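Local coordinates for protein-glutaminase (Chryseobacterium proteolyticum, PDB 2ZK9) that deamidates glutamine side chains in proteins, converting them to glutamate with release of ammonia, at residues I157-N160 and C161-K165. Numbering follows the deposited sequence. Where two conformers were deposited one is given.
Sequences INTN and CVLTK
Successive turns of helix 157-165, the last helix of the chain, meet here through i to i+4 contacts, pairing Asn158 with Val162 and Thr159 with Leu163. Val162 N donates to Asn158 O (2.9 Å) almost in line with the C=O bond, and Leu163 N reaches Thr159 O at 3.0 Å with a nearly straight N-H...O angle of 171°. Cys161 N closes the first turn more loosely on Ile157 O at 3.2 Å. Thr164 N binds Asn160 O at 3.0 Å, tilted 30° from the carbonyl plane; Thr164 OG1, turned beside its own backbone N (chi1 -65°), lies 3.0 Å from Asn160 O, though its hydroxyl hydrogen may be directed to a different acceptor. The Asn158 side chain crosses that of Val162 at a slant, Asn158 OD1 3.7 Å from Val162 CG2, while those of Thr159 and Leu163 lie side by side and point the same way, Thr159 CG2 4.0 Å from Leu163 CD1. Buried polar ends are satisfied beyond the helix: Asn158 bonds Tyr142 and the Gly184 carbonyl, Thr159 OG1 bonds Asp153. Thr159 and Leu163 pack on helix 42-55, where Lys48 also bonds Asn160 OD1; the Cys161-Cys183 disulfide ties the helix to the C-terminal tail, and Tyr142 links it to strand 141-144.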
# COMPACT_ATOMS: atom_id res chain seq x y z
N ILE A 157 13.00 4.86 8.29
CA ILE A 157 14.22 5.20 7.53
C ILE A 157 14.21 4.48 6.21
O ILE A 157 14.57 5.08 5.19
CB ILE A 157 15.45 4.88 8.39
CG1 ILE A 157 15.52 5.86 9.60
CG2 ILE A 157 16.73 4.92 7.58
CD1 ILE A 157 16.58 5.51 10.60
N ASN A 158 13.88 3.20 6.18
CA ASN A 158 13.89 2.51 4.89
C ASN A 158 12.81 3.09 3.96
O ASN A 158 13.04 3.34 2.79
CB ASN A 158 13.73 1.01 5.07
CG ASN A 158 14.13 0.29 3.83
OD1 ASN A 158 13.27 -0.20 3.06
ND2 ASN A 158 15.41 0.15 3.59
N THR A 159 11.63 3.27 4.54
CA THR A 159 10.47 3.76 3.80
C THR A 159 10.80 5.03 3.08
O THR A 159 10.58 5.19 1.88
CB THR A 159 9.29 3.97 4.75
OG1 THR A 159 8.78 2.73 5.23
CG2 THR A 159 8.15 4.71 4.08
N ASN A 160 11.30 6.02 3.83
CA ASN A 160 11.53 7.35 3.24
C ASN A 160 12.64 7.28 2.22
O ASN A 160 12.60 7.98 1.21
CB ASN A 160 11.78 8.37 4.34
CG ASN A 160 10.55 8.71 5.11
OD1 ASN A 160 9.49 8.97 4.51
ND2 ASN A 160 10.66 8.82 6.42
N CYS A 161 13.67 6.46 2.47
CA CYS A 161 14.78 6.33 1.53
C CYS A 161 14.32 5.73 0.22
O CYS A 161 14.68 6.21 -0.88
CB CYS A 161 15.87 5.42 2.14
SG CYS A 161 17.48 5.55 1.32
N VAL A 162 13.48 4.68 0.29
CA VAL A 162 12.99 4.02 -0.93
C VAL A 162 12.08 4.97 -1.68
O VAL A 162 12.18 5.09 -2.90
CB VAL A 162 12.33 2.69 -0.57
CG1 VAL A 162 11.55 2.14 -1.74
CG2 VAL A 162 13.36 1.71 -0.05
N LEU A 163 11.15 5.62 -0.99
CA LEU A 163 10.28 6.57 -1.68
C LEU A 163 11.09 7.65 -2.40
O LEU A 163 10.77 8.01 -3.53
CB LEU A 163 9.28 7.20 -0.73
CG LEU A 163 8.23 6.25 -0.12
CD1 LEU A 163 7.40 7.02 0.90
CD2 LEU A 163 7.37 5.62 -1.20
N THR A 164 12.14 8.17 -1.77
CA THR A 164 12.96 9.16 -2.41
C THR A 164 13.65 8.60 -3.64
O THR A 164 13.67 9.25 -4.70
CB THR A 164 13.95 9.76 -1.41
OG1 THR A 164 13.19 10.46 -0.42
CG2 THR A 164 14.88 10.73 -2.07
N LYS A 165 14.17 7.38 -3.54
CA LYS A 165 14.80 6.78 -4.72
C LYS A 165 13.86 6.62 -5.88
O LYS A 165 14.28 6.72 -7.06
CB LYS A 165 15.40 5.45 -4.31
CG LYS A 165 16.82 5.64 -3.80
CD LYS A 165 17.49 4.32 -3.45
CE LYS A 165 18.82 4.61 -2.76
NZ LYS A 165 19.76 5.26 -3.72